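Local coordinates for protein putative histidinol-phosphate aminotransferase (PDB 3P1T) that probably catalyses the pyridoxal 5'-phosphate-dependent transamination between L-histidinol phosphate and 2-oxoglutarate in histidine biosynthesis, at residues S145-Q150 against G305-H310; Y200-L205 against H235-A240; R292-R297 against A328-Y333. All blocks are in the same frame, centred on the assembly; numbering follows the deposited sequence.

Contacts 1 and 3 interleave along the chain; contact 2 closes before contact 3 opens. Contact 1 starts at 145-150, just after strand 137-142 of the seven-stranded sheet, and closes at 305-310, between strands 299-303 and 312-316 of the four-stranded sheet, so it joins the large and small domains of a fold type I aminotransferase. Contact 2 falls wholly between those two segments, on the large-domain side and against the second subunit. Contact 3 pairs helices 288-296 and 320-333 of the small domain. The centres of contacts 1 and 2 lie about 26 Å apart, those of contacts 1 and 3 about 22 Å, and those of contacts 2 and 3 about 33 Å; none touch.

Contact 1 of 3, residues S145-Q150 against G305-H310; sequences SNPTGQ and GQFGLH
P147 lies against F307, the proline ring and the phenylalanine side chain running past one another in opposite directions. P147 CD sits 3.7 Å from F307 CB, and P147 CG is 3.7 Å from F307 CD2. A chi1 of -48° puts F307 CG beside its backbone N, against P147 CG and CD. P147 CG also reaches L309 CD1 at 4.0 Å, while T148 CG2 meets that methyl at 3.9 Å, the two side chains crossing at about a right angle. L309 CD1 bridges two consecutive residues.

The peptide bond before P147 is cis. SNPTG here carries the Asn-Pro-Thr-Gly signature of class I and II aminotransferases, in whose relatives the asparagine bonds the cofactor's ring hydroxyl oxygen, probably so here. In this model N146 ND2 is hydrogen-bonded to a tartrate, probably from the crystallisation liquor, and OD1 accepts from R314 of strand 312-316. N146 OD1 also stands 4.2 Å from F307 CZ, placing the phenylalanine beside this polar pair; P147 and F307 both pack on R314.

Further out, the loop is folded onto itself by G149 N to S145 O (2.8 Å). F307 has a backbone bond to G99, and its side chain touches D101.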
# COMPACT_ATOMS: atom_id res chain seq x y z
N SER A 145 -7.35 20.45 -13.76
CA SER A 145 -7.89 20.51 -12.39
C SER A 145 -9.18 19.70 -12.19
O SER A 145 -10.03 19.61 -13.07
CB SER A 145 -8.18 21.96 -12.00
OG SER A 145 -8.78 22.01 -10.71
N ASN A 146 -9.32 19.14 -10.99
CA ASN A 146 -10.51 18.43 -10.52
C ASN A 146 -11.15 19.33 -9.47
O ASN A 146 -10.43 19.71 -8.54
CB ASN A 146 -10.15 17.02 -10.00
CG ASN A 146 -11.29 16.22 -9.43
OD1 ASN A 146 -12.47 16.54 -9.57
ND2 ASN A 146 -10.97 15.13 -8.76
N PRO A 147 -12.41 19.82 -9.62
CA PRO A 147 -13.45 19.43 -10.59
C PRO A 147 -13.74 20.42 -11.73
O PRO A 147 -14.75 20.24 -12.43
CB PRO A 147 -14.68 19.37 -9.68
CG PRO A 147 -14.48 20.54 -8.75
CD PRO A 147 -12.99 20.70 -8.58
N THR A 148 -12.88 21.45 -11.94
CA THR A 148 -13.15 22.50 -12.93
C THR A 148 -12.87 22.03 -14.35
O THR A 148 -13.49 22.53 -15.30
CB THR A 148 -12.33 23.76 -12.61
OG1 THR A 148 -10.95 23.49 -12.76
CG2 THR A 148 -12.63 24.31 -11.21
N GLY A 149 -11.94 21.10 -14.50
CA GLY A 149 -11.53 20.58 -15.79
C GLY A 149 -10.66 21.55 -16.55
O GLY A 149 -10.40 21.35 -17.73
N GLN A 150 -10.20 22.60 -15.89
CA GLN A 150 -9.36 23.64 -16.47
C GLN A 150 -7.91 23.22 -16.44
O GLN A 150 -7.46 22.56 -15.49
CB GLN A 150 -9.53 24.98 -15.73
CG GLN A 150 -10.94 25.57 -15.74
CD GLN A 150 -11.47 25.78 -17.13
OE1 GLN A 150 -10.93 26.56 -17.94
NE2 GLN A 150 -12.57 25.08 -17.42
N GLY A 305 -19.65 20.52 -4.20
CA GLY A 305 -19.57 21.19 -2.90
C GLY A 305 -18.43 20.62 -2.08
O GLY A 305 -17.83 21.31 -1.26
N GLN A 306 -18.08 19.34 -2.35
CA GLN A 306 -16.98 18.58 -1.76
C GLN A 306 -15.65 19.27 -2.00
O GLN A 306 -14.73 19.12 -1.20
CB GLN A 306 -16.96 17.18 -2.40
CG GLN A 306 -16.02 16.19 -1.72
CD GLN A 306 -16.04 14.83 -2.37
OE1 GLN A 306 -17.08 14.29 -2.78
NE2 GLN A 306 -14.89 14.19 -2.37
N PHE A 307 -15.54 20.00 -3.13
CA PHE A 307 -14.33 20.68 -3.57
C PHE A 307 -14.43 22.22 -3.39
O PHE A 307 -13.52 22.92 -3.81
CB PHE A 307 -14.06 20.34 -5.04
CG PHE A 307 -14.14 18.87 -5.33
CD1 PHE A 307 -13.10 18.02 -4.99
CD2 PHE A 307 -15.28 18.32 -5.91
CE1 PHE A 307 -13.19 16.64 -5.23
CE2 PHE A 307 -15.37 16.95 -6.16
CZ PHE A 307 -14.32 16.12 -5.81
N GLY A 308 -15.48 22.70 -2.73
CA GLY A 308 -15.67 24.12 -2.46
C GLY A 308 -16.51 24.83 -3.49
O GLY A 308 -16.72 26.06 -3.39
N LEU A 309 -16.99 24.08 -4.50
CA LEU A 309 -17.83 24.61 -5.57
C LEU A 309 -19.27 24.17 -5.36
O LEU A 309 -19.80 23.37 -6.13
CB LEU A 309 -17.33 24.19 -6.94
CG LEU A 309 -16.30 25.08 -7.57
CD1 LEU A 309 -15.60 24.36 -8.69
CD2 LEU A 309 -16.91 26.37 -8.06
N HIS A 310 -19.91 24.73 -4.31
CA HIS A 310 -21.30 24.45 -3.99
C HIS A 310 -22.18 24.92 -5.12
O HIS A 310 -21.81 25.85 -5.85
CB HIS A 310 -21.70 25.13 -2.68
CG HIS A 310 -20.83 24.72 -1.55
ND1 HIS A 310 -19.66 25.40 -1.26
CD2 HIS A 310 -20.95 23.66 -0.73
CE1 HIS A 310 -19.10 24.73 -0.26
NE2 HIS A 310 -19.84 23.69 0.10

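Contact 2 of 3, residues Y200-L205 against H235-A240; sequences YGLAGL and HALEAA
L202 reaches across to helix 231-241 and meets it at L237 and A240. Its CB is directed at the helix, and chi1 of -53° sets CG beside the backbone N. CG already touches A240 CB, at 4.1 Å. There the side chain forks. CD2 stays with the same methyl, also at 4.1 Å from A240 CB, while CD1, carried anti to CA by chi2 of -177°, runs on to the helix backbone: it comes 3.8 Å from L237 CA, 3.8 Å from A240 CB and 4.0 Å from L237 CD1. The fork thus has A240 CB against both methyls, and CD1 lies between A240 CB and L237, residues one helical turn apart in the i, i+3 sense.

Either side of L202 in the sequence, L205 CD1 rests on A236 CB at 3.6 Å, and the Y200 ring turns its edge to A240 O, with CD2 3.8 Å away. This loop is the Gly-Leu-x-Gly part of the family signature, which follows the lysine expected to hold the cofactor. The second subunit closes over the patch: its I45 packs on L202, and its L232 on both L205 and A236.

The touching surfaces are almost all aliphatic, and the polar end of Y200 bonds elsewhere, its OH to H63. Loop and helix are therefore held to each other by burial and shape, without directional bonds between them.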
# COMPACT_ATOMS: atom_id res chain seq x y z
N TYR A 200 -6.01 4.20 -17.58
CA TYR A 200 -5.39 2.88 -17.47
C TYR A 200 -6.33 1.83 -16.83
O TYR A 200 -6.04 0.64 -16.91
CB TYR A 200 -4.08 2.97 -16.66
CG TYR A 200 -2.95 3.63 -17.41
CD1 TYR A 200 -2.80 5.02 -17.40
CD2 TYR A 200 -2.02 2.88 -18.13
CE1 TYR A 200 -1.75 5.64 -18.07
CE2 TYR A 200 -0.96 3.49 -18.81
CZ TYR A 200 -0.83 4.87 -18.78
OH TYR A 200 0.22 5.48 -19.44
N GLY A 201 -7.43 2.29 -16.23
CA GLY A 201 -8.46 1.44 -15.63
C GLY A 201 -8.09 0.62 -14.40
O GLY A 201 -8.68 -0.44 -14.16
N LEU A 202 -7.17 1.12 -13.55
CA LEU A 202 -6.79 0.41 -12.33
C LEU A 202 -7.23 1.18 -11.06
O LEU A 202 -6.53 1.10 -10.04
CB LEU A 202 -5.27 0.17 -12.29
CG LEU A 202 -4.62 -0.51 -13.50
CD1 LEU A 202 -3.16 -0.71 -13.25
CD2 LEU A 202 -5.25 -1.84 -13.79
N ALA A 203 -8.39 1.87 -11.09
CA ALA A 203 -8.90 2.67 -9.96
C ALA A 203 -8.96 1.88 -8.64
O ALA A 203 -8.65 2.43 -7.58
CB ALA A 203 -10.29 3.21 -10.29
N GLY A 204 -9.33 0.60 -8.71
CA GLY A 204 -9.45 -0.27 -7.55
C GLY A 204 -8.13 -0.67 -6.94
O GLY A 204 -8.13 -1.27 -5.86
N LEU A 205 -6.99 -0.38 -7.62
CA LEU A 205 -5.65 -0.75 -7.12
C LEU A 205 -4.96 0.44 -6.49
O LEU A 205 -4.04 0.26 -5.69
CB LEU A 205 -4.77 -1.35 -8.22
CG LEU A 205 -5.37 -2.48 -9.04
CD1 LEU A 205 -4.33 -3.09 -9.92
CD2 LEU A 205 -6.01 -3.55 -8.16
N HIS A 235 1.56 -7.40 -11.32
CA HIS A 235 1.23 -8.09 -12.59
C HIS A 235 0.07 -7.40 -13.30
O HIS A 235 0.03 -7.41 -14.53
CB HIS A 235 0.91 -9.57 -12.38
CG HIS A 235 2.15 -10.35 -12.09
ND1 HIS A 235 2.70 -10.41 -10.82
CD2 HIS A 235 2.98 -11.01 -12.94
CE1 HIS A 235 3.80 -11.12 -10.93
NE2 HIS A 235 4.02 -11.50 -12.18
N ALA A 236 -0.83 -6.75 -12.54
CA ALA A 236 -1.94 -6.00 -13.10
C ALA A 236 -1.41 -4.77 -13.85
O ALA A 236 -1.66 -4.63 -15.06
CB ALA A 236 -2.91 -5.60 -12.00
N LEU A 237 -0.59 -3.95 -13.15
CA LEU A 237 0.02 -2.75 -13.69
C LEU A 237 0.85 -3.07 -14.94
O LEU A 237 0.70 -2.39 -15.97
CB LEU A 237 0.90 -2.06 -12.64
CG LEU A 237 1.66 -0.82 -13.11
CD1 LEU A 237 0.74 0.25 -13.57
CD2 LEU A 237 2.55 -0.30 -12.03
N GLU A 238 1.67 -4.14 -14.87
CA GLU A 238 2.50 -4.57 -15.98
C GLU A 238 1.66 -4.82 -17.26
O GLU A 238 2.06 -4.37 -18.33
CB GLU A 238 3.25 -5.83 -15.61
CG GLU A 238 4.22 -6.28 -16.68
CD GLU A 238 5.05 -7.48 -16.29
OE1 GLU A 238 4.49 -8.42 -15.66
OE2 GLU A 238 6.25 -7.49 -16.63
N ALA A 239 0.50 -5.50 -17.13
CA ALA A 239 -0.42 -5.79 -18.22
C ALA A 239 -1.10 -4.53 -18.72
O ALA A 239 -1.29 -4.38 -19.92
CB ALA A 239 -1.45 -6.81 -17.78
N ALA A 240 -1.44 -3.59 -17.80
CA ALA A 240 -2.11 -2.34 -18.16
C ALA A 240 -1.20 -1.42 -18.99
O ALA A 240 -1.71 -0.59 -19.75
CB ALA A 240 -2.56 -1.60 -16.91

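Contact 3 of 3, residues R292-R297 against A328-Y333; sequences RFLRER and AALAEY
The F293 ring is sandwiched between an aromatic ring and a guanidinium. On one face Y333 CD1 lies over the ring centre, 3.4 Å above the plane; on the opposite face R297 NH1 lies nearer the rim. From the guanidinium's side, F293 CE2 sits over the middle of its face. F293 and Y333 are neither stacked nor edge-to-face, their planes making 46°, but Y333 CB makes a CH-pi contact over the F293 face, 3.9 Å from the centroid. A329 O is at the F293 edge.

R297 also reaches across to E332 in a side-on salt bridge: NE donates to OE1 (3.1 Å) and NH2 to OE2 (3.0 Å). The two flat groups are twisted 60° apart, and both oxygens are approached from above the carboxylate plane. E332 CG is anti to its backbone N and the chain is extended beyond it, which carries the carboxylate out to R297. R297 NH1 turns back to the helix it follows and donates to F293 O at 3.0 Å; a long bridge to E296 OE1 adds to the network.

Elsewhere in the interface, L294 CD2 packs on A329 CB (3.8 Å) and L330 CD2 (3.9 Å). The axes of helices 292-296 and 328-333 pass 10.5 Å apart at 133°, and L294 and A329 also rest on strand 299-303, so both helices pack on the small-domain sheet. Y333 OH is hydrogen-bonded to T290 OG1.

With NE, NH2 and NH1 each bonded, the guanidinium is fixed in its rotation; it links one helix's carboxylate to the other's backbone carbonyl, and its charge probably polarises the F293 ring it faces.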
# COMPACT_ATOMS: atom_id res chain seq x y z
N ARG A 292 -31.35 14.63 -5.88
CA ARG A 292 -32.49 13.82 -5.44
C ARG A 292 -33.28 13.32 -6.68
O ARG A 292 -33.61 12.14 -6.74
CB ARG A 292 -33.37 14.66 -4.50
CG ARG A 292 -34.55 13.92 -3.89
CD ARG A 292 -35.21 14.68 -2.75
NE ARG A 292 -35.74 16.00 -3.12
CZ ARG A 292 -35.19 17.17 -2.77
NH1 ARG A 292 -34.09 17.19 -2.02
NH2 ARG A 292 -35.74 18.31 -3.15
N PHE A 293 -33.53 14.22 -7.67
CA PHE A 293 -34.20 13.92 -8.95
C PHE A 293 -33.46 12.82 -9.73
O PHE A 293 -34.09 11.87 -10.21
CB PHE A 293 -34.28 15.21 -9.80
CG PHE A 293 -34.84 15.04 -11.20
CD1 PHE A 293 -34.00 14.74 -12.27
CD2 PHE A 293 -36.20 15.21 -11.44
CE1 PHE A 293 -34.53 14.58 -13.55
CE2 PHE A 293 -36.71 15.10 -12.74
CZ PHE A 293 -35.88 14.76 -13.78
N LEU A 294 -32.15 12.98 -9.90
CA LEU A 294 -31.29 12.05 -10.60
C LEU A 294 -31.17 10.71 -9.84
O LEU A 294 -31.13 9.67 -10.50
CB LEU A 294 -29.89 12.65 -10.84
CG LEU A 294 -29.79 13.85 -11.81
CD1 LEU A 294 -28.38 14.40 -11.86
CD2 LEU A 294 -30.27 13.48 -13.23
N ARG A 295 -31.12 10.72 -8.47
CA ARG A 295 -31.05 9.48 -7.68
C ARG A 295 -32.34 8.67 -7.84
O ARG A 295 -32.29 7.44 -7.85
CB ARG A 295 -30.79 9.73 -6.19
CG ARG A 295 -29.34 10.13 -5.85
CD ARG A 295 -29.07 10.13 -4.35
NE ARG A 295 -30.00 10.99 -3.61
CZ ARG A 295 -29.72 12.23 -3.23
NH1 ARG A 295 -28.53 12.76 -3.48
NH2 ARG A 295 -30.63 12.95 -2.57
N GLU A 296 -33.49 9.37 -7.99
CA GLU A 296 -34.78 8.71 -8.22
C GLU A 296 -34.77 7.95 -9.54
O GLU A 296 -35.47 6.94 -9.67
CB GLU A 296 -35.93 9.73 -8.24
CG GLU A 296 -36.46 10.15 -6.87
CD GLU A 296 -37.43 11.31 -6.89
OE1 GLU A 296 -38.29 11.38 -7.81
OE2 GLU A 296 -37.36 12.15 -5.96
N ARG A 297 -33.97 8.42 -10.51
CA ARG A 297 -33.87 7.83 -11.84
C ARG A 297 -32.62 6.97 -11.97
O ARG A 297 -32.19 6.66 -13.08
CB ARG A 297 -33.89 8.92 -12.90
CG ARG A 297 -35.27 9.48 -13.08
CD ARG A 297 -35.28 10.94 -13.45
NE ARG A 297 -36.65 11.45 -13.55
CZ ARG A 297 -37.37 11.85 -12.50
NH1 ARG A 297 -36.85 11.83 -11.28
NH2 ARG A 297 -38.61 12.30 -12.68
N ALA A 328 -31.14 12.14 -21.01
CA ALA A 328 -32.61 11.99 -21.03
C ALA A 328 -33.22 12.49 -19.72
O ALA A 328 -34.24 13.18 -19.75
CB ALA A 328 -33.00 10.55 -21.28
N ALA A 329 -32.56 12.21 -18.59
CA ALA A 329 -33.00 12.66 -17.26
C ALA A 329 -32.90 14.18 -17.11
O ALA A 329 -33.85 14.78 -16.62
CB ALA A 329 -32.19 11.99 -16.17
N LEU A 330 -31.77 14.80 -17.53
CA LEU A 330 -31.61 16.25 -17.40
C LEU A 330 -32.42 16.97 -18.51
O LEU A 330 -32.73 18.16 -18.34
CB LEU A 330 -30.14 16.69 -17.40
CG LEU A 330 -29.34 16.33 -16.13
CD1 LEU A 330 -27.88 16.66 -16.28
CD2 LEU A 330 -29.88 17.03 -14.91
N ALA A 331 -32.81 16.27 -19.59
CA ALA A 331 -33.71 16.88 -20.57
C ALA A 331 -35.08 17.05 -19.92
O ALA A 331 -35.68 18.13 -20.00
CB ALA A 331 -33.80 16.05 -21.84
N GLU A 332 -35.52 16.01 -19.17
CA GLU A 332 -36.77 15.97 -18.41
C GLU A 332 -36.76 17.04 -17.30
O GLU A 332 -37.75 17.74 -17.12
CB GLU A 332 -36.98 14.56 -17.81
CG GLU A 332 -38.33 14.35 -17.14
CD GLU A 332 -38.48 13.11 -16.27
OE1 GLU A 332 -37.68 12.15 -16.42
OE2 GLU A 332 -39.41 13.10 -15.44
N TYR A 333 -35.62 17.18 -16.58
CA TYR A 333 -35.44 18.14 -15.49
C TYR A 333 -35.47 19.60 -15.98
O TYR A 333 -35.91 20.47 -15.22
CB TYR A 333 -34.12 17.86 -14.76
CG TYR A 333 -33.95 18.60 -13.45
CD1 TYR A 333 -34.80 18.34 -12.37
CD2 TYR A 333 -32.88 19.46 -13.24
CE1 TYR A 333 -34.63 18.99 -11.14
CE2 TYR A 333 -32.71 20.12 -12.02
CZ TYR A 333 -33.58 19.87 -10.97
OH TYR A 333 -33.38 20.49 -9.75